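Local structure of 2-hydroxyisobutanoyl-CoA mutase large subunit (4R3U) at residues 374-382 with 392-400. The protein forms, with a small cobalamin-binding subunit, the mutase that interconverts 2-hydroxyisobutyryl-CoA and (S)-3-hydroxybutyryl-CoA, and binds the acyl-CoA substrate. Sequence-based numbering, arbitrary orientation.
With 3KK (S-{(3R,5R,9R)-1-[(2R,3S,4R,5R)-5-(6-amino-9H-purin-9-yl)-4-hydroxy-3-(phosphonooxy)tetrahydrofuran-2-yl]-3,5,9-trihydroxy-8,8-dimethyl-3,5-dioxido-10,14-dioxo-2,4,6-trioxa-11,15-diaza-3lambda~5~,5lambda~5~-diphosphaheptadecan-17-yl} 2-hydroxy-2-methylpropanethioate), chain F.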
loop_
_atom_site.group_PDB
_atom_site.type_symbol
_atom_site.label_atom_id
_atom_site.label_comp_id
_atom_site.label_asym_id
_atom_site.label_seq_id
_atom_site.Cartn_x
_atom_site.Cartn_y
_atom_site.Cartn_z
ATOM N N GLN A 374 5.059 -18.081 0.087
ATOM C CA GLN A 374 5.756 -18.734 1.221
ATOM C C GLN A 374 6.904 -17.894 1.701
ATOM O O GLN A 374 7.369 -18.045 2.844
ATOM C CB GLN A 374 6.314 -20.108 0.798
ATOM C CG GLN A 374 5.304 -21.230 0.828
ATOM C CD GLN A 374 4.088 -20.991 -0.021
ATOM O OE1 GLN A 374 4.127 -21.059 -1.247
ATOM N NE2 GLN A 374 2.991 -20.644 0.620
ATOM N N SER A 375 7.406 -17.062 0.783
ATOM C CA SER A 375 8.550 -16.201 0.967
ATOM C C SER A 375 8.347 -14.952 0.118
ATOM O O SER A 375 7.756 -15.017 -0.979
ATOM C CB SER A 375 9.824 -16.953 0.580
ATOM O OG SER A 375 11.011 -16.219 0.828
ATOM N N LEU A 376 8.803 -13.799 0.639
ATOM C CA LEU A 376 8.647 -12.532 -0.052
ATOM C C LEU A 376 9.789 -11.573 0.107
ATOM O O LEU A 376 10.219 -11.295 1.226
ATOM C CB LEU A 376 7.322 -11.858 0.365
ATOM C CG LEU A 376 6.925 -10.483 -0.234
ATOM C CD1 LEU A 376 6.707 -10.563 -1.742
ATOM C CD2 LEU A 376 5.709 -9.922 0.475
ATOM N N HIS A 377 10.234 -11.003 -1.036
ATOM C CA HIS A 377 11.167 -9.909 -1.099
ATOM C C HIS A 377 10.335 -8.698 -1.595
ATOM O O HIS A 377 9.710 -8.747 -2.669
ATOM C CB HIS A 377 12.313 -10.173 -2.100
ATOM C CG HIS A 377 13.193 -8.965 -2.339
ATOM N ND1 HIS A 377 14.386 -8.782 -1.643
ATOM C CD2 HIS A 377 13.012 -7.912 -3.172
ATOM C CE1 HIS A 377 14.866 -7.621 -2.053
ATOM N NE2 HIS A 377 14.092 -7.073 -2.991
ATOM N N THR A 378 10.382 -7.595 -0.835
ATOM C CA THR A 378 9.803 -6.329 -1.247
ATOM C C THR A 378 10.955 -5.455 -1.749
ATOM O O THR A 378 12.009 -5.387 -1.094
ATOM C CB THR A 378 8.989 -5.673 -0.122
ATOM O OG1 THR A 378 9.615 -5.915 1.129
ATOM C CG2 THR A 378 7.554 -6.157 -0.083
ATOM N N ASN A 379 10.767 -4.783 -2.905
ATOM C CA ASN A 379 11.831 -3.950 -3.450
ATOM C C ASN A 379 11.996 -2.657 -2.671
ATOM O O ASN A 379 11.078 -2.283 -1.934
ATOM C CB ASN A 379 11.607 -3.664 -4.939
ATOM C CG ASN A 379 11.511 -4.890 -5.778
ATOM O OD1 ASN A 379 12.194 -5.888 -5.543
ATOM N ND2 ASN A 379 10.613 -4.853 -6.754
ATOM N N GLY A 380 13.172 -2.028 -2.813
ATOM C CA GLY A 380 13.501 -0.748 -2.208
ATOM C C GLY A 380 12.976 0.368 -3.100
ATOM O O GLY A 380 12.818 0.173 -4.319
ATOM N N TYR A 381 12.707 1.572 -2.491
ATOM C CA TYR A 381 12.226 2.737 -3.218
ATOM C C TYR A 381 13.280 3.247 -4.204
ATOM O O TYR A 381 12.935 3.951 -5.159
ATOM C CB TYR A 381 11.726 3.848 -2.270
ATOM C CG TYR A 381 12.691 4.182 -1.151
ATOM C CD1 TYR A 381 13.918 4.805 -1.413
ATOM C CD2 TYR A 381 12.361 3.933 0.176
ATOM C CE1 TYR A 381 14.799 5.138 -0.377
ATOM C CE2 TYR A 381 13.237 4.261 1.219
ATOM C CZ TYR A 381 14.449 4.867 0.940
ATOM O OH TYR A 381 15.293 5.202 1.983
ATOM N N ASP A 382 14.547 2.836 -4.009
ATOM C CA ASP A 382 15.708 3.189 -4.825
ATOM C C ASP A 382 16.002 2.185 -5.977
ATOM O O ASP A 382 17.083 2.227 -6.580
ATOM C CB ASP A 382 16.946 3.425 -3.927
ATOM C CG ASP A 382 17.419 2.324 -2.961
ATOM O OD1 ASP A 382 16.801 1.231 -2.935
ATOM O OD2 ASP A 382 18.416 2.559 -2.240
ATOM N N ALA A 392 16.321 1.776 2.645
ATOM C CA ALA A 392 15.433 1.288 1.600
ATOM C C ALA A 392 14.977 -0.144 1.932
ATOM O O ALA A 392 13.782 -0.435 1.852
ATOM C CB ALA A 392 16.146 1.330 0.261
ATOM N N MET A 393 15.907 -1.013 2.363
ATOM C CA MET A 393 15.597 -2.375 2.784
ATOM C C MET A 393 14.783 -2.408 4.037
ATOM O O MET A 393 13.827 -3.177 4.115
ATOM C CB MET A 393 16.854 -3.255 2.873
ATOM C CG MET A 393 17.419 -3.649 1.503
ATOM S SD MET A 393 16.322 -4.695 0.474
ATOM C CE MET A 393 15.410 -3.460 -0.488
ATOM N N LYS A 394 15.093 -1.524 4.996
ATOM C CA LYS A 394 14.359 -1.358 6.263
ATOM C C LYS A 394 12.890 -1.029 5.952
ATOM O O LYS A 394 11.999 -1.680 6.493
ATOM C CB LYS A 394 14.999 -0.253 7.084
ATOM C CG LYS A 394 14.891 -0.457 8.594
ATOM C CD LYS A 394 14.841 0.839 9.412
ATOM C CE LYS A 394 15.857 1.905 9.129
ATOM N NZ LYS A 394 15.667 3.080 10.022
ATOM N N MET A 395 12.636 -0.084 5.001
ATOM C CA MET A 395 11.286 0.324 4.583
ATOM C C MET A 395 10.535 -0.844 3.934
ATOM O O MET A 395 9.329 -1.030 4.205
ATOM C CB MET A 395 11.348 1.543 3.678
ATOM C CG MET A 395 9.969 2.019 3.144
ATOM S SD MET A 395 8.794 2.538 4.416
ATOM C CE MET A 395 9.667 3.952 5.151
ATOM N N ALA A 396 11.259 -1.670 3.133
ATOM C CA ALA A 396 10.719 -2.854 2.478
ATOM C C ALA A 396 10.292 -3.881 3.509
ATOM O O ALA A 396 9.244 -4.489 3.344
ATOM C CB ALA A 396 11.738 -3.430 1.522
ATOM N N LEU A 397 11.050 -4.027 4.610
ATOM C CA LEU A 397 10.685 -4.934 5.702
ATOM C C LEU A 397 9.493 -4.386 6.508
ATOM O O LEU A 397 8.587 -5.155 6.805
ATOM C CB LEU A 397 11.890 -5.226 6.615
ATOM C CG LEU A 397 12.935 -6.172 6.035
ATOM C CD1 LEU A 397 14.272 -6.022 6.751
ATOM C CD2 LEU A 397 12.442 -7.617 6.070
ATOM N N ARG A 398 9.452 -3.057 6.798
ATOM C CA ARG A 398 8.347 -2.435 7.532
ATOM C C ARG A 398 7.026 -2.613 6.788
ATOM O O ARG A 398 5.979 -2.813 7.421
ATOM C CB ARG A 398 8.627 -0.949 7.842
ATOM C CG ARG A 398 9.802 -0.671 8.781
ATOM C CD ARG A 398 9.619 -1.158 10.208
ATOM N NE ARG A 398 10.858 -0.998 10.964
ATOM C CZ ARG A 398 11.748 -1.967 11.181
ATOM N NH1 ARG A 398 11.540 -3.190 10.712
ATOM N NH2 ARG A 398 12.852 -1.719 11.871
ATOM N N THR A 399 7.096 -2.582 5.441
ATOM C CA THR A 399 5.971 -2.792 4.532
ATOM C C THR A 399 5.353 -4.167 4.805
ATOM O O THR A 399 4.135 -4.270 5.028
ATOM C CB THR A 399 6.435 -2.643 3.053
ATOM O OG1 THR A 399 7.055 -1.359 2.879
ATOM C CG2 THR A 399 5.298 -2.814 2.054
ATOM N N GLN A 400 6.200 -5.211 4.827
ATOM C CA GLN A 400 5.794 -6.593 5.057
ATOM C C GLN A 400 5.188 -6.753 6.458
ATOM O O GLN A 400 4.122 -7.343 6.611
ATOM C CB GLN A 400 6.997 -7.544 4.830
ATOM C CG GLN A 400 7.360 -7.723 3.356
ATOM C CD GLN A 400 8.320 -8.877 3.111
ATOM O OE1 GLN A 400 8.005 -10.050 3.362
ATOM N NE2 GLN A 400 9.501 -8.584 2.566
HETATM C C4 3KK F . 18.166 -11.637 -9.843
HETATM C C3 3KK F . 17.110 -11.426 -8.763
HETATM C C2 3KK F . 15.946 -10.605 -9.315
HETATM O O3 3KK F . 17.722 -10.707 -7.706
HETATM C C1 3KK F . 16.570 -12.749 -8.205
HETATM O O1 3KK F . 16.319 -13.718 -8.925
HETATM S S1P 3KK F . 16.350 -12.725 -6.457
HETATM C C2P 3KK F . 15.760 -14.401 -6.087
HETATM C C3P 3KK F . 15.791 -14.647 -4.600
HETATM N N4P 3KK F . 15.221 -15.964 -4.351
HETATM C C5P 3KK F . 14.683 -16.297 -3.173
HETATM O O5P 3KK F . 14.630 -15.547 -2.193
HETATM C C6P 3KK F . 14.130 -17.725 -3.152
HETATM C C7P 3KK F . 13.643 -18.136 -1.770
HETATM N N8P 3KK F . 13.034 -19.470 -1.824
HETATM C C9P 3KK F . 12.707 -20.130 -0.702
HETATM O O9P 3KK F . 12.922 -19.673 0.422
HETATM C CAP 3KK F . 12.142 -21.567 -0.893
HETATM O OAP 3KK F . 12.780 -22.260 -1.988
HETATM C CBP 3KK F . 10.583 -21.716 -0.856
HETATM C CDP 3KK F . 10.200 -23.203 -0.821
HETATM C CEP 3KK F . 9.926 -21.091 -2.091
HETATM C CCP 3KK F . 9.990 -21.079 0.420
HETATM O O6A 3KK F . 10.686 -21.607 1.563
HETATM P P2A 3KK F . 10.683 -20.955 3.005
HETATM O O4A 3KK F . 10.854 -19.499 2.893
HETATM O O5A 3KK F . 11.642 -21.723 3.836
HETATM O O3A 3KK F . 9.148 -21.238 3.452
HETATM P P1A 3KK F . 8.448 -22.691 3.762
HETATM O O1A 3KK F . 9.216 -23.830 3.192
HETATM O O2A 3KK F . 7.023 -22.566 3.414
HETATM O O5B 3KK F . 8.581 -22.630 5.385
HETATM C C5B 3KK F . 9.705 -23.165 6.117
HETATM C C4B 3KK F . 9.236 -24.294 7.054
HETATM O O4B 3KK F . 8.047 -23.915 7.811
HETATM C C3B 3KK F . 8.871 -25.547 6.265
HETATM O O3B 3KK F . 9.288 -26.700 7.037
HETATM P P3B 3KK F . 10.500 -27.672 6.597
HETATM O O8A 3KK F . 10.041 -28.181 5.285
HETATM O O7A 3KK F . 11.665 -26.763 6.575
HETATM O O9A 3KK F . 10.509 -28.663 7.700
HETATM C C2B 3KK F . 7.357 -25.477 6.172
HETATM O O2B 3KK F . 6.768 -26.773 6.016
HETATM C C1B 3KK F . 6.987 -24.846 7.500
HETATM N N9A 3KK F . 5.696 -24.098 7.436
HETATM C C8A 3KK F . 5.391 -23.014 6.726
HETATM N N7A 3KK F . 4.124 -22.696 6.975
HETATM C C5A 3KK F . 3.638 -23.571 7.863
HETATM C C4A 3KK F . 4.627 -24.441 8.154
HETATM N N3A 3KK F . 4.438 -25.457 9.036
HETATM C C2A 3KK F . 3.194 -25.615 9.687
HETATM N N1A 3KK F . 2.183 -24.672 9.352
HETATM C C6A 3KK F . 2.428 -23.699 8.449
HETATM N N6A 3KK F . 1.487 -22.811 8.123
HETATM O O HOH W 1 11.979 0.869 0.367
#
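In the TIM barrel of this acyl-CoA mutase, strand 375-377 and the loop after it meet helix 390-405, which follows in the chain; T378 and Q400 carry the polar part of the junction. The short axes run at 140°, so the helix returns roughly antiparallel along the strand. A two-link relay joins the side chains: Q400 NE2 donates to T378 OG1 (3.0 Å), and that hydroxyl donates to A396 O (2.7 Å), arriving 60° above the carbonyl plane. A chi1 of 36° sets OG1 between the backbone N and the carbonyl carbon of T378, facing the helix. Q400 NE2 spends a second hydrogen on L376 O at 3.1 Å, while OE1 accepts from W96; three bonds thus fix the rotation of this buried amide.

Farther along, the helix packs against the loop. M393, bent at chi2 and chi3, lays its CE 3.5 Å from G380 N, and its sulfur approaches the H377 ring obliquely. H377 and N379 line the 5'-deoxyadenosine pocket, whereas Q374 and S375 border the CoA moiety. A392 CA lies over one face of the Y381 ring, 4.1 Å from the centroid, a CH-pi contact. Finally, a water bridges the backbones, accepting from Y381 N at 3.0 Å and donating to A392 O at 2.7 Å.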